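Local atomic coordinates of haloacid dehalogenase-like hydrolase (Klebsiella pneumoniae subsp. pneumoniae, PDB entry 3PGV), a protein that binds a calcium ion and is probably a magnesium-dependent phosphatase of the Cof family of haloacid dehalogenase-like hydrolases. Residues T40-E45 against A271-P276; Y65-Q70 against A146-K151; I106-F111 against L158-I163; K165-C170 against L198-V203; E171-L176 against V193-L198. All coordinates share one frame; numbering follows the deposited sequence.

Interaction 1 (T40-E45 against A271-P276); sequences TPYAKE and ADDAVP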
# COMPACT_ATOMS: atom_id res chain seq x y z
N THR A 40 -1.14 -16.10 9.15
CA THR A 40 -1.07 -17.46 9.67
C THR A 40 -0.32 -17.51 11.00
O THR A 40 0.60 -16.72 11.22
CB THR A 40 -0.40 -18.41 8.64
OG1 THR A 40 0.96 -18.02 8.47
CG2 THR A 40 -1.14 -18.44 7.30
N PRO A 41 -0.62 -18.51 11.85
CA PRO A 41 0.17 -18.67 13.09
C PRO A 41 1.68 -18.81 12.81
O PRO A 41 2.50 -18.33 13.61
CB PRO A 41 -0.42 -19.94 13.72
CG PRO A 41 -1.80 -20.03 13.15
CD PRO A 41 -1.67 -19.54 11.75
N TYR A 42 2.04 -19.43 11.65
CA TYR A 42 3.44 -19.58 11.23
C TYR A 42 4.06 -18.22 10.99
O TYR A 42 5.21 -17.99 11.39
CB TYR A 42 3.54 -20.45 9.95
CG TYR A 42 4.96 -20.65 9.47
CD1 TYR A 42 5.55 -19.74 8.59
CD2 TYR A 42 5.72 -21.74 9.89
CE1 TYR A 42 6.87 -19.90 8.18
CE2 TYR A 42 7.03 -21.91 9.47
CZ TYR A 42 7.60 -21.00 8.60
OH TYR A 42 8.89 -21.18 8.16
N ALA A 43 3.31 -17.31 10.33
CA ALA A 43 3.81 -15.98 10.05
C ALA A 43 3.90 -15.17 11.34
O ALA A 43 4.94 -14.56 11.59
CB ALA A 43 2.91 -15.28 9.03
N LYS A 44 2.86 -15.26 12.23
CA LYS A 44 2.90 -14.58 13.55
C LYS A 44 4.11 -15.00 14.35
O LYS A 44 4.78 -14.16 14.93
CB LYS A 44 1.62 -14.87 14.37
CG LYS A 44 0.38 -14.20 13.83
CD LYS A 44 -0.87 -14.76 14.49
CE LYS A 44 -2.13 -14.26 13.83
NZ LYS A 44 -3.30 -15.12 14.17
N GLU A 45 4.42 -16.31 14.35
CA GLU A 45 5.56 -16.86 15.08
C GLU A 45 6.88 -16.37 14.49
O GLU A 45 7.82 -16.08 15.25
CB GLU A 45 5.49 -18.40 15.12
CG GLU A 45 6.56 -19.06 15.99
CD GLU A 45 6.57 -18.69 17.47
OE1 GLU A 45 5.60 -18.04 17.94
OE2 GLU A 45 7.54 -19.07 18.17
N ALA A 271 0.58 -18.30 -1.00
CA ALA A 271 -0.12 -19.55 -0.74
C ALA A 271 0.78 -20.54 0.01
O ALA A 271 0.27 -21.43 0.73
CB ALA A 271 -0.59 -20.17 -2.06
N ASP A 272 2.12 -20.39 -0.14
CA ASP A 272 3.09 -21.24 0.54
C ASP A 272 3.58 -20.60 1.84
O ASP A 272 4.44 -21.17 2.51
CB ASP A 272 4.30 -21.53 -0.37
CG ASP A 272 4.06 -22.58 -1.43
OD1 ASP A 272 3.28 -23.53 -1.16
OD2 ASP A 272 4.74 -22.54 -2.47
N ASP A 273 3.08 -19.36 2.17
CA ASP A 273 3.62 -18.57 3.29
C ASP A 273 5.09 -18.28 2.98
O ASP A 273 5.96 -18.46 3.84
CB ASP A 273 3.48 -19.34 4.63
CG ASP A 273 2.54 -18.70 5.66
OD1 ASP A 273 2.06 -17.58 5.40
OD2 ASP A 273 2.35 -19.30 6.73
N ALA A 274 5.38 -17.92 1.71
CA ALA A 274 6.74 -17.73 1.20
C ALA A 274 7.54 -16.68 1.94
O ALA A 274 8.75 -16.85 2.14
CB ALA A 274 6.70 -17.42 -0.28
N VAL A 275 6.90 -15.56 2.34
CA VAL A 275 7.62 -14.48 3.05
C VAL A 275 8.20 -14.95 4.40
O VAL A 275 9.43 -14.93 4.56
CB VAL A 275 6.79 -13.17 3.18
CG1 VAL A 275 7.54 -12.11 4.00
CG2 VAL A 275 6.41 -12.62 1.81
N PRO A 276 7.37 -15.47 5.37
CA PRO A 276 7.94 -15.90 6.66
C PRO A 276 8.94 -17.05 6.53
O PRO A 276 9.91 -17.11 7.29
CB PRO A 276 6.71 -16.27 7.49
CG PRO A 276 5.63 -16.48 6.51
CD PRO A 276 5.90 -15.56 5.38

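Interaction 2 (Y65-Q70 against A146-K151); sequences YIDVGQ and AVFNYK. With EDO (1,2-ethanediol), chain I.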
# COMPACT_ATOMS: atom_id res chain seq x y z
N TYR A 65 -5.77 3.13 7.25
CA TYR A 65 -5.35 2.70 8.59
C TYR A 65 -6.49 2.00 9.37
O TYR A 65 -6.26 0.96 9.98
CB TYR A 65 -4.77 3.87 9.39
CG TYR A 65 -4.12 3.45 10.69
CD1 TYR A 65 -2.92 2.74 10.70
CD2 TYR A 65 -4.67 3.81 11.92
CE1 TYR A 65 -2.34 2.32 11.89
CE2 TYR A 65 -4.09 3.41 13.12
CZ TYR A 65 -2.91 2.66 13.10
OH TYR A 65 -2.32 2.28 14.28
N ILE A 66 -7.73 2.51 9.26
CA ILE A 66 -8.89 1.91 9.92
C ILE A 66 -9.11 0.48 9.42
O ILE A 66 -9.49 -0.40 10.19
CB ILE A 66 -10.15 2.80 9.74
CG1 ILE A 66 -9.95 4.17 10.42
CG2 ILE A 66 -11.42 2.09 10.28
CD1 ILE A 66 -11.01 5.23 10.03
N ASP A 67 -8.79 0.25 8.13
CA ASP A 67 -8.98 -1.03 7.44
C ASP A 67 -7.86 -2.07 7.77
O ASP A 67 -7.94 -3.21 7.31
CB ASP A 67 -9.09 -0.80 5.93
CG ASP A 67 -10.18 -1.57 5.23
OD1 ASP A 67 -10.68 -2.56 5.82
OD2 ASP A 67 -10.51 -1.22 4.08
N VAL A 68 -6.84 -1.69 8.55
CA VAL A 68 -5.78 -2.64 8.96
C VAL A 68 -5.83 -2.91 10.46
O VAL A 68 -4.91 -3.51 11.01
CB VAL A 68 -4.35 -2.23 8.48
CG1 VAL A 68 -4.25 -2.26 6.98
CG2 VAL A 68 -3.94 -0.87 9.03
N GLY A 69 -6.91 -2.46 11.11
CA GLY A 69 -7.11 -2.61 12.55
C GLY A 69 -7.00 -4.03 13.05
O GLY A 69 -6.26 -4.30 14.00
N GLN A 70 -7.71 -4.96 12.40
CA GLN A 70 -7.69 -6.36 12.82
C GLN A 70 -6.31 -7.00 12.57
O GLN A 70 -5.86 -7.81 13.38
CB GLN A 70 -8.82 -7.17 12.15
CG GLN A 70 -9.13 -8.48 12.88
CD GLN A 70 -10.10 -9.37 12.13
OE1 GLN A 70 -10.52 -9.09 11.00
NE2 GLN A 70 -10.43 -10.50 12.74
N ALA A 146 -12.96 -3.92 11.28
CA ALA A 146 -13.43 -2.60 11.66
C ALA A 146 -14.55 -2.14 10.73
O ALA A 146 -14.55 -2.48 9.55
CB ALA A 146 -12.29 -1.61 11.62
N VAL A 147 -15.51 -1.37 11.27
CA VAL A 147 -16.56 -0.77 10.47
C VAL A 147 -15.96 0.36 9.61
O VAL A 147 -15.51 1.37 10.16
CB VAL A 147 -17.75 -0.27 11.35
CG1 VAL A 147 -18.81 0.43 10.50
CG2 VAL A 147 -18.37 -1.42 12.15
N PHE A 148 -15.86 0.15 8.30
CA PHE A 148 -15.34 1.16 7.38
C PHE A 148 -16.23 1.25 6.12
O PHE A 148 -16.15 0.40 5.24
CB PHE A 148 -13.85 0.86 7.02
CG PHE A 148 -13.12 1.99 6.32
CD1 PHE A 148 -13.01 3.24 6.91
CD2 PHE A 148 -12.46 1.77 5.11
CE1 PHE A 148 -12.33 4.28 6.25
CE2 PHE A 148 -11.75 2.80 4.48
CZ PHE A 148 -11.70 4.05 5.05
N ASN A 149 -17.15 2.25 6.10
CA ASN A 149 -18.14 2.43 5.04
C ASN A 149 -17.85 3.62 4.18
O ASN A 149 -17.06 4.48 4.55
CB ASN A 149 -19.52 2.59 5.64
CG ASN A 149 -19.93 1.44 6.49
OD1 ASN A 149 -19.79 0.26 6.11
ND2 ASN A 149 -20.49 1.75 7.63
N TYR A 150 -18.50 3.70 3.02
CA TYR A 150 -18.35 4.85 2.15
C TYR A 150 -19.50 5.82 2.39
O TYR A 150 -20.54 5.42 2.91
CB TYR A 150 -18.31 4.41 0.65
CG TYR A 150 -19.57 3.71 0.17
CD1 TYR A 150 -20.71 4.44 -0.17
CD2 TYR A 150 -19.62 2.33 0.02
CE1 TYR A 150 -21.89 3.81 -0.55
CE2 TYR A 150 -20.79 1.69 -0.39
CZ TYR A 150 -21.91 2.43 -0.70
OH TYR A 150 -23.05 1.80 -1.14
N LYS A 151 -19.28 7.08 2.07
CA LYS A 151 -20.32 8.08 1.93
C LYS A 151 -20.34 8.45 0.46
O LYS A 151 -19.30 8.43 -0.18
CB LYS A 151 -20.00 9.34 2.75
CG LYS A 151 -20.26 9.25 4.23
CD LYS A 151 -20.14 10.66 4.85
CE LYS A 151 -20.11 10.68 6.34
NZ LYS A 151 -19.83 12.05 6.85
C1 EDO I . -17.28 7.42 5.80
O1 EDO I . -18.31 7.90 6.68
C2 EDO I . -16.17 6.79 6.64
O2 EDO I . -15.29 6.02 5.81

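Interaction 3 (I106-F111 against L158-I163); sequences IAADLF and LDPQGI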
# COMPACT_ATOMS: atom_id res chain seq x y z
N ILE A 106 -5.24 19.30 -7.48
CA ILE A 106 -5.21 17.97 -8.09
C ILE A 106 -6.34 17.10 -7.52
O ILE A 106 -7.07 16.47 -8.29
CB ILE A 106 -3.81 17.31 -7.94
CG1 ILE A 106 -2.70 18.20 -8.55
CG2 ILE A 106 -3.81 15.88 -8.55
CD1 ILE A 106 -1.32 17.55 -8.56
N ALA A 107 -6.52 17.12 -6.19
CA ALA A 107 -7.60 16.39 -5.54
C ALA A 107 -8.98 16.85 -6.10
O ALA A 107 -9.78 16.01 -6.50
CB ALA A 107 -7.55 16.60 -4.04
N ALA A 108 -9.19 18.16 -6.23
CA ALA A 108 -10.44 18.71 -6.77
C ALA A 108 -10.75 18.18 -8.16
O ALA A 108 -11.89 17.80 -8.43
CB ALA A 108 -10.39 20.23 -6.78
N ASP A 109 -9.70 18.10 -9.04
CA ASP A 109 -9.85 17.58 -10.40
C ASP A 109 -10.08 16.08 -10.40
O ASP A 109 -10.93 15.60 -11.15
CB ASP A 109 -8.63 17.95 -11.27
CG ASP A 109 -8.52 19.44 -11.58
OD1 ASP A 109 -9.56 20.14 -11.54
OD2 ASP A 109 -7.40 19.90 -11.91
N LEU A 110 -9.34 15.33 -9.56
CA LEU A 110 -9.48 13.87 -9.45
C LEU A 110 -10.87 13.47 -9.02
O LEU A 110 -11.36 12.41 -9.43
CB LEU A 110 -8.45 13.30 -8.46
CG LEU A 110 -6.99 13.27 -8.95
CD1 LEU A 110 -6.05 12.89 -7.82
CD2 LEU A 110 -6.83 12.30 -10.12
N PHE A 111 -11.54 14.32 -8.20
CA PHE A 111 -12.91 14.06 -7.72
C PHE A 111 -13.91 13.94 -8.86
O PHE A 111 -14.94 13.28 -8.71
CB PHE A 111 -13.37 15.17 -6.77
CG PHE A 111 -12.67 15.26 -5.44
CD1 PHE A 111 -11.81 14.25 -5.01
CD2 PHE A 111 -12.94 16.31 -4.57
CE1 PHE A 111 -11.16 14.34 -3.77
CE2 PHE A 111 -12.29 16.39 -3.33
CZ PHE A 111 -11.41 15.40 -2.94
N LEU A 158 -17.54 17.68 -2.08
CA LEU A 158 -16.46 17.07 -1.29
C LEU A 158 -15.25 18.02 -1.15
O LEU A 158 -14.75 18.53 -2.15
CB LEU A 158 -16.03 15.70 -1.88
CG LEU A 158 -14.91 14.95 -1.13
CD1 LEU A 158 -15.31 14.65 0.30
CD2 LEU A 158 -14.54 13.67 -1.86
N ASP A 159 -14.78 18.23 0.11
CA ASP A 159 -13.63 19.10 0.39
C ASP A 159 -12.32 18.49 -0.12
O ASP A 159 -11.96 17.36 0.27
CB ASP A 159 -13.53 19.42 1.88
CG ASP A 159 -12.44 20.42 2.20
OD1 ASP A 159 -12.58 21.59 1.80
OD2 ASP A 159 -11.44 20.03 2.82
N PRO A 160 -11.54 19.25 -0.95
CA PRO A 160 -10.31 18.68 -1.52
C PRO A 160 -9.08 18.72 -0.61
O PRO A 160 -7.97 18.47 -1.07
CB PRO A 160 -10.12 19.46 -2.82
CG PRO A 160 -10.81 20.75 -2.60
CD PRO A 160 -11.84 20.58 -1.52
N GLN A 161 -9.29 18.92 0.70
CA GLN A 161 -8.18 18.87 1.65
C GLN A 161 -8.21 17.61 2.51
O GLN A 161 -9.28 17.05 2.74
CB GLN A 161 -8.11 20.15 2.49
CG GLN A 161 -7.60 21.34 1.67
CD GLN A 161 -7.47 22.60 2.45
OE1 GLN A 161 -7.71 23.69 1.95
NE2 GLN A 161 -7.03 22.48 3.69
N GLY A 162 -7.02 17.11 2.88
CA GLY A 162 -6.87 15.90 3.68
C GLY A 162 -6.97 14.63 2.86
O GLY A 162 -7.28 13.56 3.38
N ILE A 163 -6.69 14.73 1.55
CA ILE A 163 -6.84 13.58 0.64
C ILE A 163 -5.57 12.74 0.59
O ILE A 163 -4.61 13.14 -0.05
CB ILE A 163 -7.30 14.05 -0.78
CG1 ILE A 163 -8.48 15.09 -0.71
CG2 ILE A 163 -7.63 12.85 -1.68
CD1 ILE A 163 -9.72 14.62 0.04

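Interaction 4 (K165-C170 against L198-V203); sequences KVFFTC and LTCLEV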
# COMPACT_ATOMS: atom_id res chain seq x y z
N LYS A 165 -5.43 9.66 -0.76
CA LYS A 165 -5.44 9.08 -2.10
C LYS A 165 -6.81 9.11 -2.75
O LYS A 165 -7.83 9.16 -2.07
CB LYS A 165 -4.87 7.64 -2.11
CG LYS A 165 -5.74 6.61 -1.44
CD LYS A 165 -5.16 5.22 -1.67
CE LYS A 165 -6.11 4.14 -1.24
NZ LYS A 165 -5.55 2.80 -1.48
N VAL A 166 -6.82 9.09 -4.09
CA VAL A 166 -8.01 8.90 -4.89
C VAL A 166 -7.79 7.62 -5.69
O VAL A 166 -6.68 7.40 -6.19
CB VAL A 166 -8.31 10.12 -5.83
CG1 VAL A 166 -9.52 9.83 -6.73
CG2 VAL A 166 -8.52 11.39 -5.02
N PHE A 167 -8.78 6.73 -5.74
CA PHE A 167 -8.63 5.49 -6.51
C PHE A 167 -9.83 5.18 -7.37
O PHE A 167 -10.96 5.39 -6.98
CB PHE A 167 -8.24 4.30 -5.61
CG PHE A 167 -9.15 4.01 -4.44
CD1 PHE A 167 -9.09 4.77 -3.28
CD2 PHE A 167 -9.97 2.88 -4.44
CE1 PHE A 167 -9.89 4.46 -2.18
CE2 PHE A 167 -10.75 2.56 -3.34
CZ PHE A 167 -10.70 3.35 -2.21
N PHE A 168 -9.56 4.75 -8.60
CA PHE A 168 -10.57 4.48 -9.60
C PHE A 168 -10.76 3.00 -9.76
O PHE A 168 -9.81 2.28 -10.06
CB PHE A 168 -10.18 5.13 -10.93
CG PHE A 168 -9.89 6.61 -10.80
CD1 PHE A 168 -10.92 7.55 -10.84
CD2 PHE A 168 -8.59 7.06 -10.57
CE1 PHE A 168 -10.65 8.91 -10.67
CE2 PHE A 168 -8.33 8.42 -10.39
CZ PHE A 168 -9.36 9.34 -10.45
N THR A 169 -11.98 2.51 -9.45
CA THR A 169 -12.30 1.08 -9.56
C THR A 169 -13.11 0.81 -10.82
O THR A 169 -14.02 1.58 -11.14
CB THR A 169 -12.97 0.54 -8.27
OG1 THR A 169 -14.13 1.30 -8.00
CG2 THR A 169 -12.02 0.58 -7.05
N CYS A 170 -12.72 -0.22 -11.58
CA CYS A 170 -13.34 -0.59 -12.85
C CYS A 170 -13.04 -2.07 -13.12
O CYS A 170 -11.88 -2.46 -13.10
CB CYS A 170 -12.82 0.31 -13.97
SG CYS A 170 -13.43 -0.14 -15.62
N LEU A 198 -5.67 -5.16 -10.76
CA LEU A 198 -5.90 -4.78 -12.16
C LEU A 198 -7.10 -3.83 -12.27
O LEU A 198 -7.24 -3.11 -13.27
CB LEU A 198 -6.17 -6.03 -13.04
CG LEU A 198 -4.99 -6.96 -13.33
CD1 LEU A 198 -5.38 -7.99 -14.37
CD2 LEU A 198 -3.80 -6.20 -13.82
N THR A 199 -7.99 -3.86 -11.27
CA THR A 199 -9.26 -3.14 -11.29
C THR A 199 -9.24 -1.90 -10.42
O THR A 199 -10.29 -1.28 -10.23
CB THR A 199 -10.38 -4.08 -10.84
OG1 THR A 199 -10.06 -4.59 -9.54
CG2 THR A 199 -10.62 -5.23 -11.83
N CYS A 200 -8.07 -1.54 -9.86
CA CYS A 200 -7.98 -0.39 -8.97
C CYS A 200 -6.77 0.47 -9.31
O CYS A 200 -5.64 0.08 -9.06
CB CYS A 200 -7.96 -0.84 -7.52
SG CYS A 200 -8.04 0.51 -6.33
N LEU A 201 -7.02 1.64 -9.93
CA LEU A 201 -5.98 2.59 -10.31
C LEU A 201 -5.92 3.70 -9.29
O LEU A 201 -6.90 4.43 -9.11
CB LEU A 201 -6.29 3.16 -11.72
CG LEU A 201 -5.25 4.14 -12.30
CD1 LEU A 201 -3.86 3.49 -12.38
CD2 LEU A 201 -5.69 4.63 -13.66
N GLU A 202 -4.78 3.81 -8.57
CA GLU A 202 -4.65 4.73 -7.43
C GLU A 202 -3.80 5.93 -7.71
O GLU A 202 -2.83 5.85 -8.48
CB GLU A 202 -4.14 3.97 -6.19
CG GLU A 202 -4.83 2.63 -6.00
CD GLU A 202 -4.72 2.02 -4.63
OE1 GLU A 202 -4.24 2.71 -3.70
OE2 GLU A 202 -5.23 0.90 -4.45
N VAL A 203 -4.13 7.07 -7.05
CA VAL A 203 -3.37 8.31 -7.21
C VAL A 203 -3.02 8.88 -5.86
O VAL A 203 -3.90 9.17 -5.06
CB VAL A 203 -4.10 9.37 -8.10
CG1 VAL A 203 -3.19 10.57 -8.37
CG2 VAL A 203 -4.58 8.75 -9.41

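Interaction 5 (E171-L176 against V193-L198); sequences EDHEHL and VSFSTL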
# COMPACT_ATOMS: atom_id res chain seq x y z
N GLU A 171 -14.07 -2.88 -13.41
CA GLU A 171 -13.91 -4.31 -13.72
C GLU A 171 -13.05 -4.52 -14.97
O GLU A 171 -12.33 -5.52 -15.06
CB GLU A 171 -15.28 -4.99 -13.88
CG GLU A 171 -16.07 -5.06 -12.58
CD GLU A 171 -17.47 -5.63 -12.70
OE1 GLU A 171 -18.28 -5.07 -13.48
OE2 GLU A 171 -17.79 -6.59 -11.96
N ASP A 172 -13.12 -3.58 -15.93
CA ASP A 172 -12.36 -3.66 -17.18
C ASP A 172 -10.98 -2.99 -16.99
O ASP A 172 -10.88 -1.76 -17.00
CB ASP A 172 -13.15 -2.99 -18.33
CG ASP A 172 -12.52 -3.09 -19.72
OD1 ASP A 172 -11.35 -3.54 -19.81
OD2 ASP A 172 -13.17 -2.66 -20.70
N HIS A 173 -9.93 -3.81 -16.76
CA HIS A 173 -8.55 -3.34 -16.56
C HIS A 173 -8.07 -2.50 -17.73
O HIS A 173 -7.46 -1.45 -17.51
CB HIS A 173 -7.59 -4.53 -16.34
CG HIS A 173 -6.15 -4.13 -16.38
ND1 HIS A 173 -5.59 -3.33 -15.41
CD2 HIS A 173 -5.20 -4.42 -17.30
CE1 HIS A 173 -4.33 -3.14 -15.77
NE2 HIS A 173 -4.05 -3.78 -16.90
N GLU A 174 -8.31 -2.97 -18.97
CA GLU A 174 -7.88 -2.28 -20.18
C GLU A 174 -8.46 -0.87 -20.27
O GLU A 174 -7.84 0.00 -20.87
CB GLU A 174 -8.26 -3.11 -21.44
CG GLU A 174 -7.37 -4.32 -21.70
CD GLU A 174 -7.44 -5.46 -20.70
OE1 GLU A 174 -8.52 -5.68 -20.10
OE2 GLU A 174 -6.42 -6.17 -20.56
N HIS A 175 -9.65 -0.65 -19.68
CA HIS A 175 -10.30 0.67 -19.69
C HIS A 175 -9.57 1.68 -18.77
O HIS A 175 -9.60 2.88 -19.04
CB HIS A 175 -11.78 0.54 -19.30
CG HIS A 175 -12.55 1.81 -19.45
ND1 HIS A 175 -12.91 2.30 -20.69
CD2 HIS A 175 -13.05 2.63 -18.50
CE1 HIS A 175 -13.56 3.42 -20.46
NE2 HIS A 175 -13.69 3.65 -19.16
N LEU A 176 -8.86 1.17 -17.72
CA LEU A 176 -8.11 2.01 -16.78
C LEU A 176 -6.75 2.45 -17.32
O LEU A 176 -6.24 3.49 -16.92
CB LEU A 176 -7.92 1.29 -15.42
CG LEU A 176 -9.18 1.13 -14.56
CD1 LEU A 176 -8.89 0.28 -13.32
CD2 LEU A 176 -9.75 2.48 -14.16
N VAL A 193 0.89 7.82 -9.75
CA VAL A 193 -0.19 6.99 -10.23
C VAL A 193 0.25 5.52 -10.21
O VAL A 193 1.27 5.18 -10.81
CB VAL A 193 -0.68 7.43 -11.64
CG1 VAL A 193 -1.83 6.56 -12.13
CG2 VAL A 193 -1.08 8.90 -11.63
N SER A 194 -0.48 4.67 -9.48
CA SER A 194 -0.16 3.24 -9.43
C SER A 194 -1.39 2.37 -9.41
O SER A 194 -2.32 2.65 -8.65
CB SER A 194 0.69 2.93 -8.19
OG SER A 194 1.97 3.52 -8.26
N PHE A 195 -1.34 1.24 -10.14
CA PHE A 195 -2.35 0.19 -9.97
C PHE A 195 -2.03 -0.57 -8.68
O PHE A 195 -0.86 -0.74 -8.35
CB PHE A 195 -2.32 -0.80 -11.16
CG PHE A 195 -3.07 -0.36 -12.39
CD1 PHE A 195 -4.43 -0.64 -12.53
CD2 PHE A 195 -2.40 0.23 -13.46
CE1 PHE A 195 -5.11 -0.28 -13.68
CE2 PHE A 195 -3.09 0.59 -14.61
CZ PHE A 195 -4.44 0.34 -14.71
N SER A 196 -3.04 -1.06 -7.98
CA SER A 196 -2.83 -2.02 -6.90
C SER A 196 -3.26 -3.38 -7.46
O SER A 196 -2.41 -4.13 -7.94
CB SER A 196 -3.64 -1.63 -5.66
OG SER A 196 -5.00 -1.41 -5.96
N THR A 197 -4.58 -3.59 -7.64
CA THR A 197 -5.09 -4.72 -8.39
C THR A 197 -5.25 -4.27 -9.85
O THR A 197 -5.02 -3.10 -10.14
CB THR A 197 -6.42 -5.22 -7.80
OG1 THR A 197 -7.42 -4.21 -7.98
CG2 THR A 197 -6.31 -5.62 -6.33
N LEU A 198 -5.67 -5.16 -10.76
CA LEU A 198 -5.90 -4.78 -12.16
C LEU A 198 -7.10 -3.83 -12.27
O LEU A 198 -7.24 -3.11 -13.27
CB LEU A 198 -6.17 -6.03 -13.04
CG LEU A 198 -4.99 -6.96 -13.33
CD1 LEU A 198 -5.38 -7.99 -14.37
CD2 LEU A 198 -3.80 -6.20 -13.82

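Interaction 1 (T40-E45 against A271-P276)
The hydroxyl of T40 and the carboxylate of D273 make the polar half of this contact. T40 OG1 donates to D273 OD2 at 2.6 Å, using the syn lone pair of that oxygen. The same hydroxyl accepts from the backbone N of A43 at 3.1 Å with an N-H...O angle of 151°, which makes T40 the N-cap of helix 41-51. With chi1 at 66°, OG1 lies between the backbone N and carbonyl carbon of T40, where it serves both partners. D273 is itself the residue right before helix 274-283, but its carboxylate reaches across to T40 and makes no capping bond to its own helix.

The apolar half is built on P276. Its CB sits at the edge of the Y42 ring, 3.7 Å from CE1, and its CG is 3.9 Å from A43 CB. Alongside, D273 OD2 passes 3.6 Å from Y42 CB. Beyond the two segments, R277 and R280 of helix 274-283 make cation-pi contacts with the Y42 ring.

Two helix starts of the Rossmann-like core, far apart in sequence, are thus joined at their N-terminal ends. Because T40 OG1 gives its proton to D273 and uses a lone pair for A43 N, the cap and the cross-link form one chain of hydrogen bonds, which probably holds the hydroxyl in a single orientation and brings a negative charge close to the start of helix 41-51.

Interaction 2 (Y65-Q70 against A146-K151)
A146 opens the contact with its methyl group, which lies 3.4 Å from the backbone oxygen of I66 and 4.0 Å from the CG2 branch of the same isoleucine. V147 adds little beyond its carbonyl oxygen, 4.2 Å from I66 CG2. F148 carries most of the rest. Its CG is anti to the backbone N (chi1 -168°), and the ring reaches to the side chains of I66 and D67, which approach different parts of it, each crossing at about a right angle. One ortho carbon, CD1, meets I66 CG2 at 3.9 Å, while the other, CD2, lies 3.7 Å from D67 OD2, with the carboxylate plane turned 57° from that of the ring. H64 also meets this ring obliquely.

The segment 65-70 leads into helix 69-75 of the Rossmann-like core, and 146-151 runs into strand 150-152 at the edge of the smaller sheet, so this is a surface contact between core and cap of the HAD fold. The D67 side chain is about 8 Å from that of D29, a calcium ligand. Further along, the N149 carbonyl accepts a hydrogen bond of 2.7 Å from O2 of an ethanediol molecule, probably from the crystallisation liquor; O1 of that molecule rests 3.3 Å from K151 CE.

Interaction 3 (I106-F111 against L158-I163)
Helix 104-110 of the cap domain is met here by the loop leading into strand 163-169, with F111 at the centre of the contact. L158 CD2 sits over one face of the F111 ring as a CH-pi contact, 3.8 Å from the centroid and 13° off the normal. The opposite face is covered near its rim by the carbonyl oxygen of A107. I163 CD1 meets the rim of the ring, within 3.5 Å of F111 CZ, and F111 CE2 also lies 3.5 Å from P160 CA.

In this cap, helices pack against one side of a mostly antiparallel sheet, and the F111 ring also touches V124 and V166 on neighbouring strands of it. One turn before F111 small side chains allow a close approach: A107 CB is 3.5 Å from P160 O and 3.8 Å from I163 CG1, and A108 CB meets P160 CB at 4.0 Å. D159 forms an Asx turn, its OD2 accepting from Q161 N while also pairing with R126.

Interaction 4 (K165-C170 against L198-V203)
K165 turns CG between its backbone N and carbonyl carbon (chi1 70°) and then runs extended, while E202 places CG beside its own backbone N (chi1 -44°); the two chains thereby converge over one face of the sheet. K165 NZ and E202 OE1 close a salt bridge of 2.6 Å, the ammonium standing 36° out of the carboxylate plane. The strands beneath, 163-169 and 200-205, are antiparallel neighbours in the sheet of the HAD cap domain. V166 with V203 and F168 with L201 are hydrogen-bonded pairs; F167 with E202 and T169 with C200 are the non-hydrogen-bonded ones. The bond from F168 N to L201 O is nearly straight, and C170 N to T199 O continues the pattern past the last pair.

The salt bridge is buried, and G62 O takes a further hydrogen bond from K165 NZ, while S196 OG is hydrogen-bonded to E202 OE2. The E202 side chain lies about 5 Å from a bound HEPES molecule and about 9 Å from the calcium ion, consistent with the charged pair facing the region between cap and core. On the same face C200 SG makes an oblique sulfur-aromatic contact with F167, 3.6 Å from CD2. On the other face V203 CG2 meets the edge of the F168 ring, 3.9 Å from CE2.

Interaction 5 (E171-L176 against V193-L198)
H173 reaches the carbonyl of L198 through an imidazole whose CG is anti to the backbone N (chi1 169°), a torsion that carries the ring across to the turn after strand 191-195. Its ND1 donates to L198 O at 2.7 Å, with an N-H...O angle of 151°. The oxygen lies close to the imidazole plane and the donor falls on a carbonyl lone pair, which probably fixes the rotation of the ring. L198 then folds back over the same ring: CD2 stands above its centre, 3.7 Å from the centroid, as a CH-pi contact.

The contact joins the start of helix 173-187 to the end of edge strand 191-195 in the cap domain, with D172 as N-cap through a weak bond from H175 N. F195 has CG beside its backbone N, which sets its ring obliquely against H173, the planes 55° apart. H173 CE1 lies over one face of F195, offset towards the rim and 3.6 Å from CZ. At the edge of the F195 ring, L176 CB approaches CE1 at 3.7 Å, and L176 CD1 lies 3.8 Å from L198 O, the same oxygen that H173 ND1 holds.

How the interactions relate
Interaction 1 lies in the Rossmann-like core, and its segments, 226 residues apart in sequence, enclose the other four along the chain. Interactions 3, 4 and 5 belong to the cap, and interaction 2 spans core and cap, its centre about 24 Å from that of interaction 1 and 18 Å from that of interaction 4. Interactions 4 and 5 are closest, with centres about 6 Å apart; they share L198, and their strands 200-205 and 191-195 are sheet neighbours. Interaction 3 touches interaction 4 where L110 packs on V166, F168 and V203. Interaction 4 thus links 3 and 5 in the cap, while interaction 2 connects the cap to the core that holds the calcium ligands D27, D29 and D233.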